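Local coordinates for Serine/threonine-protein kinase Tel1 (Chaetomium thermophilum, PDB 6SKY) that is a serine/threonine protein kinase of the ATM family that probably acts as a DNA damage sensor and switches on checkpoint signalling, at residues T2016-L2021 / T2038-Y2043; Q2044-A2049 / S2139-R2144; F2427-N2432 / P2461-Y2466; L2438-T2443 / A2483-R2488. All coordinates share one frame; numbering follows the deposited sequence.

Interaction 1 of 4, residues T2016-L2021 / T2038-Y2043; sequences TTARKL and TVYKAY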
# COMPACT_ATOMS: atom_id res chain seq x y z
N THR A 2016 8.36 -29.45 9.40
CA THR A 2016 8.49 -28.57 8.25
C THR A 2016 9.73 -27.69 8.37
O THR A 2016 10.48 -27.54 7.40
CB THR A 2016 7.24 -27.70 8.12
OG1 THR A 2016 6.10 -28.54 7.97
CG2 THR A 2016 7.35 -26.82 6.92
N THR A 2017 9.96 -27.12 9.55
CA THR A 2017 11.13 -26.28 9.76
C THR A 2017 12.41 -27.09 9.66
O THR A 2017 13.40 -26.62 9.10
CB THR A 2017 11.03 -25.60 11.11
OG1 THR A 2017 9.80 -24.88 11.18
CG2 THR A 2017 12.16 -24.66 11.31
N ALA A 2018 12.41 -28.31 10.19
CA ALA A 2018 13.59 -29.15 10.10
C ALA A 2018 13.90 -29.51 8.66
O ALA A 2018 15.07 -29.60 8.28
CB ALA A 2018 13.40 -30.41 10.93
N ARG A 2019 12.87 -29.73 7.84
CA ARG A 2019 13.12 -30.05 6.44
C ARG A 2019 13.59 -28.84 5.65
O ARG A 2019 14.43 -28.96 4.77
CB ARG A 2019 11.87 -30.64 5.81
CG ARG A 2019 12.07 -31.04 4.38
CD ARG A 2019 10.79 -31.52 3.76
NE ARG A 2019 9.71 -30.57 3.90
CZ ARG A 2019 9.59 -29.47 3.18
NH1 ARG A 2019 8.57 -28.66 3.37
NH2 ARG A 2019 10.51 -29.16 2.29
N LYS A 2020 13.04 -27.66 5.95
CA LYS A 2020 13.45 -26.46 5.23
C LYS A 2020 14.87 -26.05 5.57
O LYS A 2020 15.62 -25.64 4.69
CB LYS A 2020 12.48 -25.32 5.52
CG LYS A 2020 11.17 -25.45 4.82
CD LYS A 2020 10.24 -24.37 5.27
CE LYS A 2020 8.93 -24.46 4.54
NZ LYS A 2020 9.15 -24.38 3.08
N LEU A 2021 15.25 -26.13 6.84
CA LEU A 2021 16.62 -25.80 7.21
C LEU A 2021 17.58 -26.96 7.02
O LEU A 2021 18.79 -26.77 7.20
CB LEU A 2021 16.67 -25.35 8.66
CG LEU A 2021 15.97 -24.03 8.94
CD1 LEU A 2021 15.94 -23.75 10.41
CD2 LEU A 2021 16.67 -22.92 8.20
N THR A 2038 6.05 -37.80 7.65
CA THR A 2038 6.25 -38.75 6.57
C THR A 2038 7.29 -38.25 5.58
O THR A 2038 8.25 -38.96 5.24
CB THR A 2038 4.92 -38.99 5.86
OG1 THR A 2038 4.00 -39.59 6.76
CG2 THR A 2038 5.10 -39.88 4.67
N VAL A 2039 7.10 -37.03 5.10
CA VAL A 2039 8.02 -36.45 4.13
C VAL A 2039 9.40 -36.29 4.74
O VAL A 2039 10.43 -36.55 4.09
CB VAL A 2039 7.43 -35.13 3.62
CG1 VAL A 2039 8.49 -34.22 3.14
CG2 VAL A 2039 6.45 -35.41 2.51
N TYR A 2040 9.46 -35.89 6.01
CA TYR A 2040 10.73 -35.73 6.69
C TYR A 2040 11.48 -37.05 6.79
O TYR A 2040 12.69 -37.09 6.61
CB TYR A 2040 10.51 -35.16 8.08
CG TYR A 2040 11.79 -34.92 8.82
CD1 TYR A 2040 12.61 -33.87 8.48
CD2 TYR A 2040 12.17 -35.73 9.86
CE1 TYR A 2040 13.77 -33.65 9.14
CE2 TYR A 2040 13.33 -35.51 10.53
CZ TYR A 2040 14.13 -34.47 10.16
OH TYR A 2040 15.30 -34.23 10.82
N LYS A 2041 10.78 -38.13 7.13
CA LYS A 2041 11.45 -39.42 7.25
C LYS A 2041 12.00 -39.87 5.91
O LYS A 2041 13.10 -40.43 5.85
CB LYS A 2041 10.50 -40.46 7.82
CG LYS A 2041 10.13 -40.20 9.25
CD LYS A 2041 9.85 -41.49 9.97
CE LYS A 2041 8.59 -42.13 9.49
NZ LYS A 2041 7.40 -41.53 10.13
N ALA A 2042 11.27 -39.62 4.83
CA ALA A 2042 11.80 -39.96 3.51
C ALA A 2042 13.08 -39.18 3.21
O ALA A 2042 14.08 -39.76 2.76
CB ALA A 2042 10.75 -39.70 2.43
N TYR A 2043 13.09 -37.87 3.45
CA TYR A 2043 14.29 -37.10 3.13
C TYR A 2043 15.45 -37.41 4.07
O TYR A 2043 16.61 -37.40 3.66
CB TYR A 2043 14.01 -35.61 3.14
CG TYR A 2043 13.17 -35.18 1.98
CD1 TYR A 2043 13.61 -35.35 0.69
CD2 TYR A 2043 11.93 -34.61 2.17
CE1 TYR A 2043 12.83 -34.97 -0.36
CE2 TYR A 2043 11.16 -34.23 1.12
CZ TYR A 2043 11.61 -34.41 -0.14
OH TYR A 2043 10.83 -34.03 -1.19
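CG of Arg-2019 stands anti to its backbone N (chi1 -178°), and chi2, also anti, carries CD to helix 2035-2047; the bend at chi3 then turns NE and the guanidinium aside. CD of Arg-2019 meets CG1 of Val-2039 at 3.6 Å, the two side chains crossing obliquely, and CD2 of Tyr-2043 at 3.7 Å. The guanidinium plane lies 47° from that of the Tyr-2043 ring and the group turns away from the ring, NH1 and NH2 making weak hydrogen bonds to Ser-2132 and Thr-2136. Tyr-2040, with CG likewise anti to the backbone N, brings its ring back to 2016-2021. CE1 of Tyr-2040 lies 3.7 Å from CB of Ala-2018, and CD1 of the same ring 4.2 Å from the backbone N of Arg-2019. The Tyr-2040 hydroxyl is gripped twice by the connection between the helices, at Ile-2023 O and Leu-2026 N. An alanine at Tyr-2040 would remove ring and hydroxyl, and would probably loosen both the packing on Ala-2018 and the hold on that connection. No hydrogen bond joins the segments themselves; their axes run 9.7 Å apart with N-to-C directions 33° from parallel. Within this alpha-solenoid of the FAT domain, helix 2124-2143 covers Arg-2019, Val-2039 and Tyr-2043 through Cys-2133, helix 2077-2097 packs on Ala-2042 and Tyr-2043, and helix 1991-1999 receives Thr-2017.

Interaction 2 of 4, residues Q2044-A2049 / S2139-R2144; sequences QSMYQA and SMWSQR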
# COMPACT_ATOMS: atom_id res chain seq x y z
N GLN A 2044 15.15 -37.68 5.34
CA GLN A 2044 16.18 -38.08 6.28
C GLN A 2044 16.83 -39.39 5.85
O GLN A 2044 18.05 -39.51 5.81
CB GLN A 2044 15.57 -38.22 7.67
CG GLN A 2044 16.52 -38.69 8.72
CD GLN A 2044 15.88 -38.75 10.06
OE1 GLN A 2044 14.83 -39.36 10.24
NE2 GLN A 2044 16.49 -38.11 11.03
N SER A 2045 16.01 -40.39 5.52
CA SER A 2045 16.56 -41.62 4.98
C SER A 2045 17.39 -41.37 3.74
O SER A 2045 18.38 -42.06 3.51
CB SER A 2045 15.44 -42.59 4.65
OG SER A 2045 15.91 -43.57 3.76
N MET A 2046 17.00 -40.40 2.92
CA MET A 2046 17.81 -40.05 1.77
C MET A 2046 19.16 -39.48 2.19
O MET A 2046 20.15 -39.65 1.48
CB MET A 2046 17.06 -39.05 0.89
CG MET A 2046 17.67 -38.83 -0.46
SD MET A 2046 16.75 -37.59 -1.37
CE MET A 2046 17.67 -37.58 -2.89
N TYR A 2047 19.21 -38.81 3.33
CA TYR A 2047 20.47 -38.27 3.83
C TYR A 2047 21.34 -39.35 4.45
O TYR A 2047 22.55 -39.41 4.18
CB TYR A 2047 20.17 -37.17 4.85
CG TYR A 2047 21.38 -36.51 5.45
CD1 TYR A 2047 22.19 -35.69 4.69
CD2 TYR A 2047 21.69 -36.68 6.78
CE1 TYR A 2047 23.28 -35.08 5.23
CE2 TYR A 2047 22.78 -36.08 7.33
CZ TYR A 2047 23.58 -35.28 6.56
OH TYR A 2047 24.67 -34.67 7.11
N GLN A 2048 20.75 -40.21 5.28
CA GLN A 2048 21.48 -41.23 6.02
C GLN A 2048 21.36 -42.59 5.33
O GLN A 2048 20.75 -43.52 5.85
CB GLN A 2048 20.96 -41.32 7.44
CG GLN A 2048 20.74 -40.00 8.10
CD GLN A 2048 20.05 -40.13 9.43
OE1 GLN A 2048 19.37 -41.12 9.68
NE2 GLN A 2048 20.22 -39.14 10.28
N ALA A 2049 21.95 -42.70 4.15
CA ALA A 2049 21.88 -43.97 3.44
C ALA A 2049 22.90 -43.98 2.32
O ALA A 2049 23.18 -42.94 1.71
CB ALA A 2049 20.48 -44.22 2.85
N SER A 2139 17.55 -30.26 -4.17
CA SER A 2139 18.80 -29.95 -3.49
C SER A 2139 19.43 -31.18 -2.87
O SER A 2139 20.64 -31.39 -2.99
CB SER A 2139 18.58 -28.87 -2.44
OG SER A 2139 18.07 -29.43 -1.26
N MET A 2140 18.62 -32.03 -2.22
CA MET A 2140 19.16 -33.26 -1.64
C MET A 2140 19.76 -34.15 -2.71
O MET A 2140 20.81 -34.76 -2.50
CB MET A 2140 18.07 -34.00 -0.89
CG MET A 2140 17.73 -33.41 0.45
SD MET A 2140 19.06 -33.59 1.62
CE MET A 2140 19.32 -35.34 1.52
N TRP A 2141 19.11 -34.26 -3.86
CA TRP A 2141 19.65 -35.08 -4.93
C TRP A 2141 20.96 -34.51 -5.46
O TRP A 2141 21.86 -35.25 -5.83
CB TRP A 2141 18.64 -35.20 -6.05
CG TRP A 2141 18.92 -36.26 -7.03
CD1 TRP A 2141 18.98 -37.59 -6.80
CD2 TRP A 2141 19.14 -36.09 -8.43
NE1 TRP A 2141 19.24 -38.26 -7.96
CE2 TRP A 2141 19.34 -37.36 -8.98
CE3 TRP A 2141 19.19 -34.98 -9.27
CZ2 TRP A 2141 19.59 -37.55 -10.32
CZ3 TRP A 2141 19.43 -35.17 -10.60
CH2 TRP A 2141 19.63 -36.45 -11.11
N SER A 2142 21.06 -33.18 -5.50
CA SER A 2142 22.31 -32.58 -5.95
C SER A 2142 23.44 -32.79 -4.95
O SER A 2142 24.61 -32.80 -5.34
CB SER A 2142 22.12 -31.10 -6.22
OG SER A 2142 23.36 -30.47 -6.40
N GLN A 2143 23.12 -32.94 -3.67
CA GLN A 2143 24.17 -33.09 -2.66
C GLN A 2143 24.67 -34.53 -2.55
O GLN A 2143 25.87 -34.75 -2.34
CB GLN A 2143 23.66 -32.64 -1.30
CG GLN A 2143 23.42 -31.16 -1.20
CD GLN A 2143 22.81 -30.78 0.12
OE1 GLN A 2143 22.61 -31.63 0.98
NE2 GLN A 2143 22.50 -29.51 0.28
N ARG A 2144 23.78 -35.51 -2.66
CA ARG A 2144 24.09 -36.91 -2.37
C ARG A 2144 24.64 -37.58 -3.61
O ARG A 2144 23.90 -38.09 -4.45
CB ARG A 2144 22.85 -37.61 -1.86
CG ARG A 2144 22.30 -36.98 -0.62
CD ARG A 2144 23.28 -37.16 0.48
NE ARG A 2144 23.73 -38.54 0.46
CZ ARG A 2144 24.75 -39.01 1.15
NH1 ARG A 2144 25.46 -38.20 1.93
NH2 ARG A 2144 25.07 -40.29 1.05
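Two helices finish next to each other: Gln-2048 and Arg-2144 are the first residues to leave helical geometry, and the nearest CA atoms, those of Tyr-2047 and Arg-2144, are 7.3 Å apart. Met-2046 and Met-2140 run antiparallel alongside each other. Met-2046 is fully extended, so its SD rests 3.9 Å from CB of Met-2140 and its CE comes to 3.7 Å from the backbone N of Trp-2141, at the edge of the indole. Met-2140 instead bends at chi2 and chi3, setting its CE 3.9 Å from CB of Tyr-2047, near the plane of the phenol ring. Arg-2144, bent at the same two torsions, spreads its guanidinium beneath the closing turn of helix 2035-2047. Tyr-2047 O sits 3.7 Å above the guanidinium plane of Arg-2144, over its centre, and Ala-2049 O is 3.3 Å from Arg-2144 NH2. The positive charge among these carbonyl oxygens is probably favourable at a helix C-terminus. Leu-2093 and Leu-2097 of helix 2077-2097 and Val-2055 of helix 2052-2070 enclose Met-2046. Apolar side chains interleaved between stacked helices fit the TPR-like alpha-solenoid of the FAT domain.

Interaction 3 of 4, residues F2427-N2432 / P2461-Y2466; sequences FALLMN and PYHGMY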
# COMPACT_ATOMS: atom_id res chain seq x y z
N PHE A 2427 -8.54 -11.51 -36.78
CA PHE A 2427 -9.58 -10.55 -37.10
C PHE A 2427 -10.96 -11.18 -37.19
O PHE A 2427 -11.92 -10.48 -37.48
CB PHE A 2427 -9.27 -9.85 -38.42
CG PHE A 2427 -7.91 -9.28 -38.49
CD1 PHE A 2427 -7.61 -8.10 -37.85
CD2 PHE A 2427 -6.92 -9.90 -39.22
CE1 PHE A 2427 -6.35 -7.57 -37.92
CE2 PHE A 2427 -5.66 -9.37 -39.28
CZ PHE A 2427 -5.38 -8.20 -38.64
N ALA A 2428 -11.08 -12.48 -36.96
CA ALA A 2428 -12.32 -13.17 -37.27
C ALA A 2428 -13.47 -12.72 -36.40
O ALA A 2428 -14.62 -12.73 -36.84
CB ALA A 2428 -12.13 -14.68 -37.14
N LEU A 2429 -13.20 -12.31 -35.16
CA LEU A 2429 -14.24 -11.87 -34.25
C LEU A 2429 -14.53 -10.38 -34.35
O LEU A 2429 -15.36 -9.88 -33.60
CB LEU A 2429 -13.87 -12.20 -32.81
CG LEU A 2429 -13.97 -13.66 -32.36
CD1 LEU A 2429 -13.70 -13.77 -30.87
CD2 LEU A 2429 -15.32 -14.24 -32.70
N LEU A 2430 -13.88 -9.66 -35.26
CA LEU A 2430 -14.12 -8.24 -35.47
C LEU A 2430 -14.80 -7.97 -36.80
O LEU A 2430 -14.50 -6.99 -37.47
CB LEU A 2430 -12.82 -7.45 -35.42
CG LEU A 2430 -11.71 -7.85 -34.46
CD1 LEU A 2430 -10.58 -6.87 -34.59
CD2 LEU A 2430 -12.21 -7.91 -33.04
N MET A 2431 -15.71 -8.85 -37.21
CA MET A 2431 -16.40 -8.65 -38.48
C MET A 2431 -17.58 -7.70 -38.36
O MET A 2431 -18.08 -7.25 -39.39
CB MET A 2431 -16.86 -9.99 -39.04
CG MET A 2431 -15.79 -10.77 -39.75
SD MET A 2431 -15.37 -10.06 -41.34
CE MET A 2431 -16.96 -10.03 -42.12
N ASN A 2432 -18.05 -7.40 -37.16
CA ASN A 2432 -19.08 -6.39 -37.01
C ASN A 2432 -18.54 -5.00 -37.30
O ASN A 2432 -19.26 -4.16 -37.84
CB ASN A 2432 -19.67 -6.43 -35.61
CG ASN A 2432 -20.77 -7.44 -35.47
OD1 ASN A 2432 -21.62 -7.56 -36.34
ND2 ASN A 2432 -20.76 -8.18 -34.37
N PRO A 2461 -15.51 -19.37 -42.83
CA PRO A 2461 -16.77 -18.98 -43.46
C PRO A 2461 -17.92 -18.83 -42.48
O PRO A 2461 -18.77 -17.95 -42.67
CB PRO A 2461 -17.01 -20.11 -44.46
CG PRO A 2461 -16.25 -21.24 -43.96
CD PRO A 2461 -15.05 -20.68 -43.30
N TYR A 2462 -17.98 -19.65 -41.44
CA TYR A 2462 -19.06 -19.54 -40.47
C TYR A 2462 -18.90 -18.36 -39.53
O TYR A 2462 -19.73 -18.19 -38.63
CB TYR A 2462 -19.17 -20.83 -39.66
CG TYR A 2462 -19.20 -22.06 -40.52
CD1 TYR A 2462 -20.23 -22.27 -41.42
CD2 TYR A 2462 -18.20 -23.01 -40.44
CE1 TYR A 2462 -20.25 -23.38 -42.21
CE2 TYR A 2462 -18.22 -24.12 -41.23
CZ TYR A 2462 -19.25 -24.31 -42.11
OH TYR A 2462 -19.27 -25.43 -42.89
N HIS A 2463 -17.86 -17.55 -39.71
CA HIS A 2463 -17.68 -16.33 -38.94
C HIS A 2463 -17.81 -15.07 -39.77
O HIS A 2463 -17.89 -13.98 -39.20
CB HIS A 2463 -16.31 -16.33 -38.26
CG HIS A 2463 -16.16 -17.37 -37.19
ND1 HIS A 2463 -15.88 -18.68 -37.47
CD2 HIS A 2463 -16.27 -17.28 -35.85
CE1 HIS A 2463 -15.81 -19.37 -36.34
NE2 HIS A 2463 -16.05 -18.54 -35.34
N GLY A 2464 -17.83 -15.18 -41.10
CA GLY A 2464 -17.95 -13.99 -41.93
C GLY A 2464 -19.10 -14.01 -42.91
O GLY A 2464 -19.56 -12.95 -43.35
N MET A 2465 -19.60 -15.18 -43.25
CA MET A 2465 -20.53 -15.22 -44.36
C MET A 2465 -21.93 -14.77 -43.98
O MET A 2465 -22.66 -14.29 -44.84
CB MET A 2465 -20.55 -16.60 -44.99
CG MET A 2465 -19.93 -16.59 -46.36
SD MET A 2465 -18.84 -17.95 -46.68
CE MET A 2465 -19.96 -19.29 -46.43
N TYR A 2466 -22.32 -14.88 -42.71
CA TYR A 2466 -23.59 -14.30 -42.32
C TYR A 2466 -23.55 -12.79 -42.31
O TYR A 2466 -24.54 -12.14 -42.64
CB TYR A 2466 -24.01 -14.83 -40.95
CG TYR A 2466 -24.68 -16.17 -41.03
CD1 TYR A 2466 -25.99 -16.27 -41.42
CD2 TYR A 2466 -24.00 -17.32 -40.72
CE1 TYR A 2466 -26.61 -17.48 -41.49
CE2 TYR A 2466 -24.61 -18.54 -40.79
CZ TYR A 2466 -25.91 -18.61 -41.18
OH TYR A 2466 -26.53 -19.83 -41.25
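A type I beta turn from Phe-2427 to Leu-2430, within the FAT region, leads into the short helix 2431-2434 and faces the first turns of helix 2461-2472. The backbones come close at two places, with CA of Ala-2428 6.4 Å from CA of His-2463 and CA of Met-2431 6.5 Å from CA of Gly-2464. Hydrogen bonds serve each side separately rather than crossing: Leu-2430 N donates to Phe-2427 O at 3.1 Å and closes the turn, while Met-2465 N donates to Pro-2461 O at 2.9 Å. NE2 of His-2463 is paired with Ile-2562 O, which ties the imidazole to a third part of the chain. His-2467, one turn further along the helix, spans the contact by two weak hydrogen bonds, its ND1 with His-2463 O and its NE2 with Asn-2432 OD1. The direct contact is loose van der Waals packing, largely of Met-2431 on backbone atoms. At the more exposed margin, CD2 of Leu-2429 approaches CD2 of the His-2463 ring obliquely at 4.5 Å. In the interior, Met-2431 has CG anti to its own carbonyl carbon and bends again at chi2 and chi3, between helix 2461-2472 and Val-2453 and Ile-2456 of helix 2444-2459. CG of Met-2431 passes 3.9 Å from His-2463 O. Beyond it the methyl CE of Met-2431 ends 4.1 Å from CA of Gly-2464, where no side chain intervenes.

Interaction 4 of 4, residues L2438-T2443 / A2483-R2488; sequences LQDHNT and AVSRQR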
# COMPACT_ATOMS: atom_id res chain seq x y z
N LEU A 2438 -17.33 -0.97 -44.94
CA LEU A 2438 -17.17 -1.29 -46.35
C LEU A 2438 -17.85 -0.24 -47.21
O LEU A 2438 -18.97 0.19 -46.92
CB LEU A 2438 -17.77 -2.66 -46.65
CG LEU A 2438 -17.03 -3.86 -46.11
CD1 LEU A 2438 -17.79 -5.11 -46.45
CD2 LEU A 2438 -15.67 -3.90 -46.71
N GLN A 2439 -17.16 0.17 -48.26
CA GLN A 2439 -17.71 1.07 -49.26
C GLN A 2439 -16.98 0.83 -50.57
O GLN A 2439 -15.89 0.25 -50.59
CB GLN A 2439 -17.58 2.53 -48.84
CG GLN A 2439 -18.71 2.99 -47.97
CD GLN A 2439 -18.53 4.39 -47.48
OE1 GLN A 2439 -17.54 5.04 -47.82
NE2 GLN A 2439 -19.46 4.87 -46.68
N ASP A 2440 -17.58 1.26 -51.66
CA ASP A 2440 -16.97 1.13 -52.97
C ASP A 2440 -16.50 2.52 -53.39
O ASP A 2440 -17.24 3.29 -53.99
CB ASP A 2440 -17.93 0.52 -53.98
CG ASP A 2440 -19.30 1.10 -53.88
OD1 ASP A 2440 -19.65 1.61 -52.79
OD2 ASP A 2440 -20.05 1.04 -54.87
N HIS A 2441 -15.25 2.83 -53.05
CA HIS A 2441 -14.69 4.14 -53.29
C HIS A 2441 -13.40 4.13 -54.08
O HIS A 2441 -12.92 5.21 -54.45
CB HIS A 2441 -14.45 4.87 -51.97
CG HIS A 2441 -15.68 5.49 -51.39
ND1 HIS A 2441 -16.90 5.46 -52.04
CD2 HIS A 2441 -15.89 6.16 -50.24
CE1 HIS A 2441 -17.80 6.09 -51.31
NE2 HIS A 2441 -17.21 6.52 -50.21
N ASN A 2442 -12.81 2.97 -54.35
CA ASN A 2442 -11.58 2.82 -55.11
C ASN A 2442 -10.37 3.42 -54.41
O ASN A 2442 -9.30 3.54 -55.02
CB ASN A 2442 -11.69 3.42 -56.52
CG ASN A 2442 -10.92 2.64 -57.54
OD1 ASN A 2442 -10.86 1.42 -57.49
ND2 ASN A 2442 -10.31 3.35 -58.48
N THR A 2443 -10.50 3.80 -53.14
CA THR A 2443 -9.36 4.24 -52.36
C THR A 2443 -8.47 3.05 -52.01
O THR A 2443 -8.84 1.89 -52.24
CB THR A 2443 -9.82 4.94 -51.09
OG1 THR A 2443 -11.10 5.53 -51.32
CG2 THR A 2443 -8.85 6.03 -50.71
N ALA A 2483 -25.45 3.98 -46.79
CA ALA A 2483 -25.88 2.60 -46.77
C ALA A 2483 -25.88 1.98 -48.16
O ALA A 2483 -25.71 0.76 -48.29
CB ALA A 2483 -27.27 2.49 -46.15
N VAL A 2484 -26.04 2.79 -49.20
CA VAL A 2484 -26.06 2.25 -50.55
C VAL A 2484 -24.66 1.80 -50.95
O VAL A 2484 -24.50 0.75 -51.59
CB VAL A 2484 -26.62 3.30 -51.53
CG1 VAL A 2484 -26.86 2.67 -52.88
CG2 VAL A 2484 -27.89 3.88 -50.98
N SER A 2485 -23.63 2.55 -50.56
CA SER A 2485 -22.27 2.15 -50.89
C SER A 2485 -21.88 0.89 -50.14
O SER A 2485 -21.25 -0.01 -50.71
CB SER A 2485 -21.31 3.28 -50.55
OG SER A 2485 -21.94 4.53 -50.74
N ARG A 2486 -22.23 0.80 -48.86
CA ARG A 2486 -21.97 -0.40 -48.09
C ARG A 2486 -22.66 -1.61 -48.71
O ARG A 2486 -22.07 -2.68 -48.83
CB ARG A 2486 -22.43 -0.20 -46.65
CG ARG A 2486 -22.09 -1.35 -45.73
CD ARG A 2486 -22.74 -1.20 -44.39
NE ARG A 2486 -22.37 0.04 -43.73
CZ ARG A 2486 -23.22 1.02 -43.44
NH1 ARG A 2486 -24.50 0.89 -43.74
NH2 ARG A 2486 -22.79 2.11 -42.84
N GLN A 2487 -23.93 -1.44 -49.11
CA GLN A 2487 -24.65 -2.54 -49.74
C GLN A 2487 -23.99 -2.96 -51.04
O GLN A 2487 -23.88 -4.15 -51.33
CB GLN A 2487 -26.10 -2.13 -49.96
CG GLN A 2487 -26.65 -2.42 -51.35
CD GLN A 2487 -27.02 -3.86 -51.55
OE1 GLN A 2487 -26.48 -4.54 -52.42
NE2 GLN A 2487 -27.96 -4.34 -50.75
N ARG A 2488 -23.50 -1.99 -51.83
CA ARG A 2488 -22.87 -2.33 -53.10
C ARG A 2488 -21.56 -3.08 -52.88
O ARG A 2488 -21.27 -4.06 -53.58
CB ARG A 2488 -22.64 -1.07 -53.91
CG ARG A 2488 -23.90 -0.49 -54.50
CD ARG A 2488 -23.59 0.65 -55.44
NE ARG A 2488 -23.00 1.78 -54.73
CZ ARG A 2488 -22.45 2.83 -55.34
NH1 ARG A 2488 -22.43 2.89 -56.66
NH2 ARG A 2488 -21.93 3.82 -54.62
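Around Leu-2438 and Gln-2439 the loop lies directly on the opening turns of helix 2483-2497, CA of Gln-2439 coming to 4.7 Å from CA of Arg-2486. Leu-2438 O receives a CA-H...O contact from CA of Arg-2486 at 3.3 Å, with 137° at the hydrogen. CG of Gln-2439 rests on CB of Ser-2485 at 3.7 Å. Behind this seam Leu-2438 is buried against Leu-2449 and Ile-2450 of helix 2444-2459 and Ile-2493 of helix 2483-2497, while Arg-2486 NE bonds to Ser-2436 O. Asp-2440 completes the tight part: it holds CG in the crowded position between its backbone N and carbonyl carbon (chi1 43°), which brings OD1 of Asp-2440 3.2 Å from CB of Ser-2485 and directs OD2 at Arg-2488. OD2 of Asp-2440 stands over the guanidinium, 3.0 Å from Arg-2488 NE and off the line of every N-H, so this salt bridge is electrostatic; carboxylate and guanidinium planes are 84° apart. Lys-2492 adds a long, weak ion pair. An alanine at Asp-2440 would remove the carboxylate and would probably leave the loop less firmly held to the helix. The loose side holds the outer part of the exposed Arg-2488 and His-2441; the histidine touches little of the helix, and its ND1 bonds weakly back to Asp-2440 O at 2.9 Å. The whole is surface packing of an interhelical loop against the side of a helix's first turns.

In the fold
The four contacts form two groups on the alpha-helical body of the chain. Interactions 1 and 2 both use helix 2035-2047, and helix 2124-2143, a partner in interaction 2, also covers interaction 1; the centres of the two are 11 Å apart, and Tyr-2043 O of one touches Met-2140 CE of the other at 4.0 Å. Interaction 1 also borders the second subunit, through Lys-2020 and Leu-2021. Interactions 3 and 4 lie 18 Å apart between centres, about 7 Å at their nearest atoms, and alternate along the chain. Between the groups the centres are 57 to 75 Å apart. All four lie away from the nucleotide pocket and from the magnesium site at Asn-2765 and Asp-2779.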